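Local coordinates for interferon-activable protein 202 (Mus musculus, PDB 4L5R) that binds double-stranded DNA without sequence specificity and restrains innate immune signalling by preventing AIM2 inflammasome activation, probably by sequestering cytosolic DNA, at residues 20-25 with 102-107; 67-72 with 93-98; 115-120 with 150-155; 171-176 with 185-190. All blocks are in the same frame, centred on the assembly; numbering follows the deposited sequence.

Contact 1 of 4, residues 20-25 with 102-107; sequences MVLTAT and NIIRSA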
loop_
_atom_site.group_PDB
_atom_site.type_symbol
_atom_site.label_atom_id
_atom_site.label_comp_id
_atom_site.label_asym_id
_atom_site.label_seq_id
_atom_site.Cartn_x
_atom_site.Cartn_y
_atom_site.Cartn_z
ATOM N N MET A 20 -12.397 -4.459 9.097
ATOM C CA MET A 20 -13.029 -3.162 8.965
ATOM C C MET A 20 -12.185 -2.330 8.012
ATOM O O MET A 20 -10.977 -2.223 8.182
ATOM C CB MET A 20 -13.155 -2.445 10.312
ATOM C CG MET A 20 -13.904 -1.119 10.173
ATOM S SD MET A 20 -14.003 -0.122 11.670
ATOM C CE MET A 20 -12.313 0.392 11.874
ATOM N N VAL A 21 -12.814 -1.754 7.002
ATOM C CA VAL A 21 -12.069 -0.930 6.064
ATOM C C VAL A 21 -11.686 0.411 6.690
ATOM O O VAL A 21 -12.532 1.113 7.255
ATOM C CB VAL A 21 -12.869 -0.687 4.783
ATOM C CG1 VAL A 21 -12.068 0.207 3.828
ATOM C CG2 VAL A 21 -13.234 -2.034 4.135
ATOM N N LEU A 22 -10.409 0.760 6.596
ATOM C CA LEU A 22 -9.936 2.035 7.116
ATOM C C LEU A 22 -9.781 3.061 5.986
ATOM O O LEU A 22 -10.335 4.158 6.053
ATOM C CB LEU A 22 -8.614 1.860 7.879
ATOM C CG LEU A 22 -8.614 0.893 9.067
ATOM C CD1 LEU A 22 -7.289 0.916 9.804
ATOM C CD2 LEU A 22 -9.738 1.279 9.992
ATOM N N THR A 23 -9.041 2.696 4.945
ATOM C CA THR A 23 -8.818 3.608 3.813
ATOM C C THR A 23 -8.747 2.855 2.496
ATOM O O THR A 23 -8.520 1.641 2.473
ATOM C CB THR A 23 -7.503 4.416 3.971
ATOM O OG1 THR A 23 -6.365 3.542 3.872
ATOM C CG2 THR A 23 -7.469 5.143 5.300
ATOM N N ALA A 24 -8.930 3.581 1.395
ATOM C CA ALA A 24 -8.708 3.026 0.075
ATOM C C ALA A 24 -8.412 4.151 -0.921
ATOM O O ALA A 24 -9.005 5.227 -0.851
ATOM C CB ALA A 24 -9.920 2.213 -0.378
ATOM N N THR A 25 -7.490 3.891 -1.836
ATOM C CA THR A 25 -7.134 4.859 -2.874
ATOM C C THR A 25 -8.097 4.741 -4.036
ATOM O O THR A 25 -8.904 3.800 -4.097
ATOM C CB THR A 25 -5.711 4.623 -3.392
ATOM O OG1 THR A 25 -5.660 3.410 -4.165
ATOM C CG2 THR A 25 -4.690 4.567 -2.229
ATOM N N ASN A 102 -5.301 1.529 19.442
ATOM C CA ASN A 102 -3.882 1.405 19.134
ATOM C C ASN A 102 -3.632 0.811 17.750
ATOM O O ASN A 102 -2.615 1.105 17.120
ATOM C CB ASN A 102 -3.183 0.562 20.194
ATOM C CG ASN A 102 -3.643 -0.876 20.180
ATOM O OD1 ASN A 102 -4.789 -1.177 20.519
ATOM N ND2 ASN A 102 -2.752 -1.779 19.784
ATOM N N ILE A 103 -4.554 -0.035 17.293
ATOM C CA ILE A 103 -4.498 -0.584 15.939
ATOM C C ILE A 103 -4.802 0.499 14.920
ATOM O O ILE A 103 -4.120 0.617 13.899
ATOM C CB ILE A 103 -5.514 -1.715 15.734
ATOM C CG1 ILE A 103 -5.321 -2.813 16.786
ATOM C CG2 ILE A 103 -5.428 -2.268 14.301
ATOM C CD1 ILE A 103 -3.949 -3.446 16.766
ATOM N N ILE A 104 -5.835 1.291 15.190
ATOM C CA ILE A 104 -6.174 2.394 14.296
ATOM C C ILE A 104 -4.987 3.351 14.215
ATOM O O ILE A 104 -4.641 3.861 13.141
ATOM C CB ILE A 104 -7.389 3.172 14.806
ATOM C CG1 ILE A 104 -8.599 2.248 14.933
ATOM C CG2 ILE A 104 -7.706 4.336 13.867
ATOM C CD1 ILE A 104 -9.152 1.794 13.601
ATOM N N ARG A 105 -4.358 3.577 15.361
ATOM C CA ARG A 105 -3.238 4.494 15.446
ATOM C C ARG A 105 -2.077 3.964 14.623
ATOM O O ARG A 105 -1.549 4.668 13.763
ATOM C CB ARG A 105 -2.827 4.684 16.907
ATOM C CG ARG A 105 -2.582 6.127 17.306
ATOM C CD ARG A 105 -2.592 6.295 18.824
ATOM N NE ARG A 105 -3.948 6.457 19.349
ATOM C CZ ARG A 105 -4.451 5.778 20.377
ATOM N NH1 ARG A 105 -3.716 4.871 21.011
ATOM N NH2 ARG A 105 -5.695 6.006 20.775
ATOM N N SER A 106 -1.681 2.720 14.882
ATOM C CA SER A 106 -0.588 2.111 14.128
ATOM C C SER A 106 -0.804 2.202 12.627
ATOM O O SER A 106 0.109 2.549 11.880
ATOM C CB SER A 106 -0.395 0.650 14.514
ATOM O OG SER A 106 0.121 0.545 15.827
ATOM N N ALA A 107 -2.007 1.856 12.187
ATOM C CA ALA A 107 -2.292 1.814 10.756
ATOM C C ALA A 107 -2.103 3.176 10.087
ATOM O O ALA A 107 -1.935 3.256 8.862
ATOM C CB ALA A 107 -3.719 1.278 10.510
#
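The carbonyl oxygen of N102 is gripped twice by S106, in the helical turn that sets I104 and A107 against M20 and L22. S106 N reaches N102 O at 2.9 Å, and S106 OG reaches the same N102 O at 3.1 Å. The two donors come from opposite faces of the carbonyl plane, with the hydroxyl tilted 23° from it. The serine hydroxyl is thus satisfied within the helix.

Across the contact everything is apolar. L22 forks between two partners one helical turn apart. Its CD2 meets I104 CD1 at 3.7 Å. Its other branch, L22 CD1, lies 3.7 Å from A107 CB.

This joins two parts of the HIN domain, which is built as two OB folds in tandem. Strand 20-24 belongs to the first OB barrel, and helix 101-108 lies in the linker between the barrels. Their axes run nearly parallel, at 21° and 10.6 Å apart. L22 and T23 both face T41 in a classic beta bulge.

M20 reaches the helix by a bent chain. It is extended as far as SD, then turns at chi3 (69°), and this brings M20 CE to 3.9 Å from I104 CD1. The two side chains cross at about a right angle. V99 packs beside both M20 and I104, while Y48 lies against A107.

Contact 2 of 4, residues 67-72 with 93-98; sequences FITISK and PNQMFE. Unlike the reference sequence in segment 93-98: M96 (reference Ile), F97 (reference Ile).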
loop_
_atom_site.group_PDB
_atom_site.type_symbol
_atom_site.label_atom_id
_atom_site.label_comp_id
_atom_site.label_asym_id
_atom_site.label_seq_id
_atom_site.Cartn_x
_atom_site.Cartn_y
_atom_site.Cartn_z
ATOM N N PHE A 67 -17.611 -2.977 7.574
ATOM C CA PHE A 67 -17.060 -4.296 7.846
ATOM C C PHE A 67 -17.356 -5.238 6.695
ATOM O O PHE A 67 -18.508 -5.374 6.268
ATOM C CB PHE A 67 -17.645 -4.880 9.141
ATOM C CG PHE A 67 -17.092 -4.259 10.394
ATOM C CD1 PHE A 67 -17.557 -3.031 10.838
ATOM C CD2 PHE A 67 -16.106 -4.904 11.129
ATOM C CE1 PHE A 67 -17.054 -2.459 11.997
ATOM C CE2 PHE A 67 -15.594 -4.333 12.291
ATOM C CZ PHE A 67 -16.067 -3.107 12.721
ATOM N N ILE A 68 -16.319 -5.908 6.213
ATOM C CA ILE A 68 -16.459 -6.848 5.115
ATOM C C ILE A 68 -15.774 -8.159 5.456
ATOM O O ILE A 68 -14.841 -8.204 6.264
ATOM C CB ILE A 68 -15.898 -6.281 3.795
ATOM C CG1 ILE A 68 -14.410 -5.920 3.939
ATOM C CG2 ILE A 68 -16.709 -5.059 3.356
ATOM C CD1 ILE A 68 -13.759 -5.458 2.617
ATOM N N THR A 69 -16.261 -9.234 4.853
ATOM C CA THR A 69 -15.734 -10.564 5.117
ATOM C C THR A 69 -15.100 -11.089 3.844
ATOM O O THR A 69 -15.754 -11.178 2.797
ATOM C CB THR A 69 -16.839 -11.522 5.583
ATOM O OG1 THR A 69 -17.364 -11.071 6.837
ATOM C CG2 THR A 69 -16.289 -12.927 5.757
ATOM N N ILE A 70 -13.821 -11.434 3.935
ATOM C CA ILE A 70 -13.051 -11.804 2.760
ATOM C C ILE A 70 -12.576 -13.243 2.855
ATOM O O ILE A 70 -12.139 -13.693 3.920
ATOM C CB ILE A 70 -11.814 -10.893 2.609
ATOM C CG1 ILE A 70 -12.236 -9.421 2.552
ATOM C CG2 ILE A 70 -11.040 -11.267 1.360
ATOM C CD1 ILE A 70 -11.068 -8.442 2.657
ATOM N N SER A 71 -12.658 -13.961 1.739
ATOM C CA SER A 71 -12.154 -15.324 1.673
ATOM C C SER A 71 -11.570 -15.598 0.293
ATOM O O SER A 71 -11.923 -14.926 -0.687
ATOM C CB SER A 71 -13.278 -16.326 1.980
ATOM O OG SER A 71 -14.378 -16.118 1.119
ATOM N N LYS A 72 -10.696 -16.600 0.222
ATOM C CA LYS A 72 -9.971 -16.923 -0.996
ATOM C C LYS A 72 -9.173 -15.697 -1.468
ATOM O O LYS A 72 -9.145 -15.350 -2.650
ATOM C CB LYS A 72 -10.918 -17.459 -2.073
ATOM C CG LYS A 72 -11.601 -18.771 -1.675
ATOM C CD LYS A 72 -12.613 -19.227 -2.724
ATOM C CE LYS A 72 -11.920 -19.751 -3.976
ATOM N NZ LYS A 72 -12.743 -19.535 -5.207
ATOM N N PRO A 93 -23.800 -8.756 11.403
ATOM C CA PRO A 93 -23.693 -8.094 12.708
ATOM C C PRO A 93 -22.925 -8.928 13.737
ATOM O O PRO A 93 -22.083 -8.383 14.447
ATOM C CB PRO A 93 -25.155 -7.932 13.125
ATOM C CG PRO A 93 -25.868 -7.736 11.821
ATOM C CD PRO A 93 -25.149 -8.619 10.825
ATOM N N ASN A 94 -23.197 -10.228 13.802
ATOM C CA ASN A 94 -22.546 -11.093 14.785
ATOM C C ASN A 94 -21.105 -11.433 14.418
ATOM O O ASN A 94 -20.490 -12.310 15.036
ATOM C CB ASN A 94 -23.355 -12.379 15.003
ATOM C CG ASN A 94 -23.214 -13.364 13.853
ATOM O OD1 ASN A 94 -22.849 -12.991 12.738
ATOM N ND2 ASN A 94 -23.511 -14.631 14.121
ATOM N N GLN A 95 -20.573 -10.737 13.413
ATOM C CA GLN A 95 -19.181 -10.911 13.001
ATOM C C GLN A 95 -18.382 -9.633 13.208
ATOM O O GLN A 95 -17.192 -9.589 12.916
ATOM C CB GLN A 95 -19.090 -11.315 11.527
ATOM C CG GLN A 95 -19.413 -12.772 11.233
ATOM C CD GLN A 95 -19.539 -13.039 9.740
ATOM O OE1 GLN A 95 -19.915 -12.152 8.966
ATOM N NE2 GLN A 95 -19.215 -14.260 9.327
ATOM N N MET A 96 -19.043 -8.591 13.695
ATOM C CA MET A 96 -18.392 -7.304 13.876
ATOM C C MET A 96 -17.708 -7.218 15.230
ATOM O O MET A 96 -17.992 -8.003 16.138
ATOM C CB MET A 96 -19.399 -6.168 13.709
ATOM C CG MET A 96 -19.898 -6.009 12.284
ATOM S SD MET A 96 -21.174 -4.752 12.167
ATOM C CE MET A 96 -21.573 -4.849 10.419
ATOM N N PHE A 97 -16.801 -6.260 15.356
ATOM C CA PHE A 97 -15.996 -6.125 16.557
ATOM C C PHE A 97 -15.506 -4.693 16.648
ATOM O O PHE A 97 -15.606 -3.928 15.690
ATOM C CB PHE A 97 -14.796 -7.071 16.489
ATOM C CG PHE A 97 -14.069 -7.027 15.172
ATOM C CD1 PHE A 97 -13.061 -6.100 14.947
ATOM C CD2 PHE A 97 -14.411 -7.901 14.149
ATOM C CE1 PHE A 97 -12.403 -6.052 13.734
ATOM C CE2 PHE A 97 -13.751 -7.862 12.934
ATOM C CZ PHE A 97 -12.749 -6.934 12.724
ATOM N N GLU A 98 -14.975 -4.335 17.808
ATOM C CA GLU A 98 -14.387 -3.023 17.993
ATOM C C GLU A 98 -12.901 -3.125 17.684
ATOM O O GLU A 98 -12.218 -4.012 18.196
ATOM C CB GLU A 98 -14.609 -2.558 19.429
ATOM C CG GLU A 98 -13.982 -1.224 19.774
ATOM C CD GLU A 98 -14.277 -0.813 21.207
ATOM O OE1 GLU A 98 -15.456 -0.904 21.618
ATOM O OE2 GLU A 98 -13.332 -0.412 21.923
#
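F67 meets M96 over one face of its ring and F97 at its edge. M96 CG sits 3.8 Å from F67 CG, offset toward the rim, and makes a CH-pi contact. Its chain is extended beyond CG. That carries SD along to 4.8 Å from the centroid of the F67 ring, an oblique Met-aromatic contact.

F97 turns its own face to F67. Its CG stands between the backbone N and the carbonyl carbon (chi1 47°), and this folds the ring back toward the strand. F67 CE2 points at the centre of that ring, 3.9 Å from F97 CZ. The stack is edge-to-face, with planes at 89° and centroids 5.2 Å apart. The reference sequence has isoleucine at both M96 and F97.

Strand 67-76, which carries F67 and T69, belongs to the first OB barrel of the HIN domain. Residues 93-98 are in the loop that leads from strand 87-90 to the linker helix 101-108.

Farther along, T69 OG1 and Q95 OE1 come within 3.5 Å, at best a weak hydrogen bond. The side chains cross at about a right angle. Their main partners are T18 OG1 for the threonine and A92 N for the glutamine.

Contact 3 of 4, residues 115-120 with 150-155; sequences KIKELD and DNIKVV
The carboxylate of D150 is met by K117 from above its plane. K117 NZ lies 3.0 Å from D150 OD2 and stands 35° out of that plane, in a salt bridge. The other oxygen, D150 OD1, takes a weak hydrogen bond of 2.7 Å from N151 N. Both carboxylate oxygens are therefore engaged, which limits rotation of the group.

The second flat group is the peptide carbonyl of N151. K117 NZ gives it a hydrogen bond of 2.9 Å to N151 O. This bond runs nearly along the C=O axis, with a C=O...N angle of 172°. One amino group thus ties a side chain and the backbone of the same strand end.

The lysine and the aspartate approach from opposite directions. K117 is fully extended beyond CG, and its CG is anti to the carbonyl carbon (chi1 -69°). The straight chain takes NZ from the turn to the strand. Near its end the chain brushes I152, with K117 CE 4.0 Å from I152 CB. With a leucine in its place, the NZ bonds and the CE contact go, and D150 would probably be left without its counter-charge and N151 O without this donor.

K117 is in a type I turn, I116 to L119, that follows on from helix 113-116. I113 packs on both D150 and I152. K153, next along the strand, makes a salt bridge to a phosphate of the bound DNA. The contact fastens the end of the linker to strand 151-156 of the second OB fold, a DNA-binding strand of this HIN domain.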
loop_
_atom_site.group_PDB
_atom_site.type_symbol
_atom_site.label_atom_id
_atom_site.label_comp_id
_atom_site.label_asym_id
_atom_site.label_seq_id
_atom_site.Cartn_x
_atom_site.Cartn_y
_atom_site.Cartn_z
ATOM N N LYS A 115 14.461 4.224 11.072
ATOM C CA LYS A 115 14.000 2.856 11.306
ATOM C C LYS A 115 13.722 2.126 9.988
ATOM O O LYS A 115 13.970 0.919 9.861
ATOM C CB LYS A 115 12.752 2.836 12.201
ATOM C CG LYS A 115 13.026 3.087 13.689
ATOM C CD LYS A 115 13.797 1.933 14.323
ATOM N N ILE A 116 13.198 2.850 9.008
ATOM C CA ILE A 116 12.973 2.252 7.702
ATOM C C ILE A 116 14.269 1.658 7.151
ATOM O O ILE A 116 14.274 0.528 6.631
ATOM C CB ILE A 116 12.355 3.269 6.709
ATOM C CG1 ILE A 116 10.870 3.486 7.046
ATOM C CG2 ILE A 116 12.515 2.784 5.272
ATOM C CD1 ILE A 116 10.243 4.683 6.327
ATOM N N LYS A 117 15.370 2.402 7.312
ATOM C CA LYS A 117 16.662 2.015 6.757
ATOM C C LYS A 117 17.215 0.710 7.327
ATOM O O LYS A 117 18.086 0.079 6.725
ATOM C CB LYS A 117 17.679 3.152 6.926
ATOM C CG LYS A 117 17.388 4.391 6.051
ATOM C CD LYS A 117 18.439 5.481 6.265
ATOM C CE LYS A 117 18.196 6.689 5.362
ATOM N NZ LYS A 117 19.249 7.732 5.533
ATOM N N GLU A 118 16.710 0.301 8.482
ATOM C CA GLU A 118 17.194 -0.917 9.129
ATOM C C GLU A 118 16.467 -2.178 8.660
ATOM O O GLU A 118 16.882 -3.295 8.982
ATOM C CB GLU A 118 17.087 -0.780 10.647
ATOM C CG GLU A 118 17.932 0.356 11.219
ATOM N N LEU A 119 15.384 -2.005 7.904
ATOM C CA LEU A 119 14.611 -3.150 7.424
ATOM C C LEU A 119 15.360 -3.884 6.315
ATOM O O LEU A 119 16.333 -3.359 5.775
ATOM C CB LEU A 119 13.225 -2.715 6.941
ATOM C CG LEU A 119 12.371 -2.005 7.994
ATOM C CD1 LEU A 119 11.023 -1.606 7.421
ATOM C CD2 LEU A 119 12.200 -2.892 9.231
ATOM N N ASP A 120 14.910 -5.096 5.995
ATOM C CA ASP A 120 15.530 -5.911 4.946
ATOM C C ASP A 120 15.272 -5.307 3.573
ATOM O O ASP A 120 14.205 -4.745 3.336
ATOM C CB ASP A 120 14.951 -7.329 4.945
ATOM C CG ASP A 120 15.320 -8.130 6.189
ATOM O OD1 ASP A 120 16.316 -7.793 6.860
ATOM O OD2 ASP A 120 14.611 -9.118 6.477
ATOM N N ASP A 150 15.965 12.221 9.957
ATOM C CA ASP A 150 16.670 11.644 8.814
ATOM C C ASP A 150 16.026 11.941 7.448
ATOM O O ASP A 150 14.931 12.494 7.377
ATOM C CB ASP A 150 16.842 10.130 9.012
ATOM C CG ASP A 150 18.036 9.571 8.247
ATOM O OD1 ASP A 150 18.803 10.372 7.662
ATOM O OD2 ASP A 150 18.214 8.331 8.237
ATOM N N ASN A 151 16.730 11.590 6.379
ATOM C CA ASN A 151 16.211 11.768 5.022
ATOM C C ASN A 151 16.565 10.564 4.169
ATOM O O ASN A 151 17.449 9.788 4.522
ATOM C CB ASN A 151 16.747 13.054 4.396
ATOM C CG ASN A 151 18.257 13.056 4.282
ATOM O OD1 ASN A 151 18.822 12.366 3.438
ATOM N ND2 ASN A 151 18.918 13.826 5.142
ATOM N N ILE A 152 15.865 10.394 3.049
ATOM C CA ILE A 152 16.130 9.266 2.179
ATOM C C ILE A 152 15.665 9.618 0.765
ATOM O O ILE A 152 14.747 10.415 0.581
ATOM C CB ILE A 152 15.450 7.969 2.707
ATOM C CG1 ILE A 152 15.936 6.741 1.924
ATOM C CG2 ILE A 152 13.942 8.106 2.689
ATOM C CD1 ILE A 152 15.422 5.392 2.451
ATOM N N LYS A 153 16.324 9.046 -0.232
ATOM C CA LYS A 153 15.945 9.298 -1.623
ATOM C C LYS A 153 14.798 8.387 -2.061
ATOM O O LYS A 153 14.790 7.199 -1.753
ATOM C CB LYS A 153 17.147 9.075 -2.529
ATOM C CG LYS A 153 16.926 9.441 -3.975
ATOM C CD LYS A 153 18.007 8.788 -4.811
ATOM C CE LYS A 153 18.507 9.706 -5.877
ATOM N NZ LYS A 153 19.624 9.045 -6.597
ATOM N N VAL A 154 13.831 8.958 -2.772
ATOM C CA VAL A 154 12.756 8.182 -3.377
ATOM C C VAL A 154 12.931 8.224 -4.888
ATOM O O VAL A 154 13.074 9.303 -5.472
ATOM C CB VAL A 154 11.374 8.745 -3.004
ATOM C CG1 VAL A 154 10.259 7.949 -3.690
ATOM C CG2 VAL A 154 11.190 8.713 -1.462
ATOM N N VAL A 155 12.943 7.045 -5.501
ATOM C CA VAL A 155 13.052 6.898 -6.946
ATOM C C VAL A 155 11.772 6.325 -7.541
ATOM O O VAL A 155 11.415 5.171 -7.280
ATOM C CB VAL A 155 14.270 6.015 -7.334
ATOM C CG1 VAL A 155 14.317 5.781 -8.849
ATOM C CG2 VAL A 155 15.590 6.677 -6.853
#

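Contact 4 of 4, residues 171-176 with 185-190; sequences LQLFSF and PILHSG
Nonpolar packing carries this pairing of L173 and F176 with L187 and S189. L173 CD1 meets L187 CD1 at 3.8 Å. The two leucines cross obliquely. The other branch, L173 CD2, lies over one face of the F176 ring, offset toward the rim. F176 also touches L187 at its base, with CB to CB at 4.2 Å.

The F176 ring packs against backbone too. F176 CD2 is 3.6 Å from H188 C, and it is 3.7 Å from S189 N. Both approaches are oblique to the ring. F176 CE2 reaches S189 CB at 4.0 Å. V154 and W156 border the ring from strand 151-156. Replacing F176 by an alanine removes the ring, and is likely to open a gap between L173, L187 and the backbone of H188 and S189.

The polar bonds lie within one segment or lead outward. H188 ND1 donates to S189 O at 2.8 Å. The bond falls in the carbonyl plane, on a lone pair, and close to the imidazole plane; it fixes the turn of that ring. S189 OG bonds to D157 N, and S175 OG to K52 NZ.

The chain turns a corner at S175, whose backbone is in the left-handed region (phi 56°, psi 51°). S175 and F176 both face I125 in a G1 beta bulge.

L173, F176 and L187 are buried and form part of the hydrophobic core of the second OB barrel. The contact across the segments thus rests on van der Waals packing of apolar side chains and of the F176 ring on the backbone, while the polar groups named are satisfied by local or outside partners.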
loop_
_atom_site.group_PDB
_atom_site.type_symbol
_atom_site.label_atom_id
_atom_site.label_comp_id
_atom_site.label_asym_id
_atom_site.label_seq_id
_atom_site.Cartn_x
_atom_site.Cartn_y
_atom_site.Cartn_z
ATOM N N LEU A 171 4.326 13.956 0.847
ATOM C CA LEU A 171 4.252 12.867 -0.105
ATOM C C LEU A 171 3.745 11.602 0.561
ATOM O O LEU A 171 4.322 11.160 1.558
ATOM C CB LEU A 171 5.647 12.591 -0.631
ATOM C CG LEU A 171 5.739 11.694 -1.846
ATOM C CD1 LEU A 171 5.028 12.407 -2.997
ATOM C CD2 LEU A 171 7.207 11.432 -2.167
ATOM N N GLN A 172 2.688 11.016 0.008
ATOM C CA GLN A 172 2.201 9.724 0.483
ATOM C C GLN A 172 2.671 8.603 -0.440
ATOM O O GLN A 172 2.425 8.628 -1.647
ATOM C CB GLN A 172 0.675 9.694 0.591
ATOM C CG GLN A 172 0.207 8.461 1.338
ATOM C CD GLN A 172 -1.222 8.576 1.857
ATOM O OE1 GLN A 172 -2.010 9.397 1.379
ATOM N NE2 GLN A 172 -1.559 7.748 2.840
ATOM N N LEU A 173 3.359 7.624 0.131
ATOM C CA LEU A 173 3.909 6.527 -0.650
ATOM C C LEU A 173 3.145 5.257 -0.340
ATOM O O LEU A 173 2.866 4.970 0.830
ATOM C CB LEU A 173 5.370 6.302 -0.270
ATOM C CG LEU A 173 6.335 7.473 -0.421
ATOM C CD1 LEU A 173 7.715 7.041 0.012
ATOM C CD2 LEU A 173 6.331 7.928 -1.868
ATOM N N PHE A 174 2.830 4.488 -1.384
ATOM C CA PHE A 174 2.265 3.157 -1.227
ATOM C C PHE A 174 3.155 2.132 -1.921
ATOM O O PHE A 174 3.462 2.255 -3.118
ATOM C CB PHE A 174 0.836 3.047 -1.830
ATOM C CG PHE A 174 -0.155 4.037 -1.268
ATOM C CD1 PHE A 174 -0.043 5.394 -1.558
ATOM C CD2 PHE A 174 -1.193 3.612 -0.461
ATOM C CE1 PHE A 174 -0.960 6.307 -1.056
ATOM C CE2 PHE A 174 -2.115 4.516 0.053
ATOM C CZ PHE A 174 -2.004 5.862 -0.249
ATOM N N SER A 175 3.540 1.104 -1.162
ATOM C CA SER A 175 4.225 -0.076 -1.699
ATOM C C SER A 175 5.507 0.285 -2.457
ATOM O O SER A 175 5.712 -0.131 -3.601
ATOM C CB SER A 175 3.279 -0.892 -2.590
ATOM O OG SER A 175 3.861 -2.126 -2.988
ATOM N N PHE A 176 6.363 1.069 -1.822
ATOM C CA PHE A 176 7.703 1.290 -2.349
ATOM C C PHE A 176 8.653 0.220 -1.824
ATOM O O PHE A 176 8.386 -0.388 -0.799
ATOM C CB PHE A 176 8.190 2.697 -2.002
ATOM C CG PHE A 176 7.798 3.720 -3.035
ATOM C CD1 PHE A 176 6.471 4.091 -3.186
ATOM C CD2 PHE A 176 8.749 4.278 -3.870
ATOM C CE1 PHE A 176 6.086 5.013 -4.150
ATOM C CE2 PHE A 176 8.376 5.210 -4.837
ATOM C CZ PHE A 176 7.048 5.579 -4.970
ATOM N N PRO A 185 20.867 3.615 1.219
ATOM C CA PRO A 185 19.547 3.008 1.029
ATOM C C PRO A 185 18.611 4.009 0.358
ATOM O O PRO A 185 18.769 5.218 0.532
ATOM C CB PRO A 185 19.078 2.725 2.461
ATOM C CG PRO A 185 20.324 2.692 3.285
ATOM C CD PRO A 185 21.258 3.676 2.641
ATOM N N ILE A 186 17.630 3.507 -0.390
ATOM C CA ILE A 186 16.669 4.370 -1.044
ATOM C C ILE A 186 15.335 3.643 -1.087
ATOM O O ILE A 186 15.271 2.447 -0.822
ATOM C CB ILE A 186 17.060 4.676 -2.503
ATOM C CG1 ILE A 186 17.083 3.384 -3.319
ATOM C CG2 ILE A 186 18.419 5.405 -2.580
ATOM C CD1 ILE A 186 17.330 3.598 -4.810
ATOM N N LEU A 187 14.282 4.365 -1.437
ATOM C CA LEU A 187 12.996 3.733 -1.703
ATOM C C LEU A 187 12.754 3.803 -3.203
ATOM O O LEU A 187 12.810 4.883 -3.789
ATOM C CB LEU A 187 11.892 4.476 -0.969
ATOM C CG LEU A 187 12.110 4.584 0.529
ATOM C CD1 LEU A 187 10.951 5.358 1.145
ATOM C CD2 LEU A 187 12.236 3.168 1.110
ATOM N N HIS A 188 12.502 2.653 -3.819
ATOM C CA HIS A 188 12.388 2.558 -5.276
ATOM C C HIS A 188 11.005 2.025 -5.644
ATOM O O HIS A 188 10.463 1.142 -4.969
ATOM C CB HIS A 188 13.480 1.625 -5.823
ATOM C CG HIS A 188 13.690 1.724 -7.304
ATOM N ND1 HIS A 188 12.842 1.138 -8.219
ATOM C CD2 HIS A 188 14.665 2.328 -8.027
ATOM C CE1 HIS A 188 13.281 1.382 -9.443
ATOM N NE2 HIS A 188 14.384 2.106 -9.354
ATOM N N SER A 189 10.417 2.553 -6.714
ATOM C CA SER A 189 9.100 2.093 -7.111
ATOM C C SER A 189 9.150 0.646 -7.593
ATOM O O SER A 189 10.203 0.161 -8.026
ATOM C CB SER A 189 8.533 2.989 -8.216
ATOM O OG SER A 189 9.415 3.034 -9.324
ATOM N N GLY A 190 8.000 -0.027 -7.523
ATOM C CA GLY A 190 7.821 -1.367 -8.059
ATOM C C GLY A 190 6.519 -1.412 -8.851
ATOM O O GLY A 190 5.854 -0.386 -9.016
#

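The four contacts divide between the two OB folds of the HIN domain. Contacts 1 and 2 share neighbouring strands of the first barrel and touch where M20 CB lies 3.7 Å from F67 CE2. Contacts 3 and 4 share the second barrel, with centres about 9 Å apart. Their strands are joined by probable hydrogen bonds, V155 N to L187 O at 2.8 Å and V155 O to S189 N at 2.9 Å. Contacts 1 and 4 meet between the barrels, T25 CG2 being 3.4 Å from F174 CE2. Contacts 3 and 4 come within about 3 and 4 Å of the bound DNA, nearest atoms; contacts 1 and 2 stay about 16 and 13 Å away.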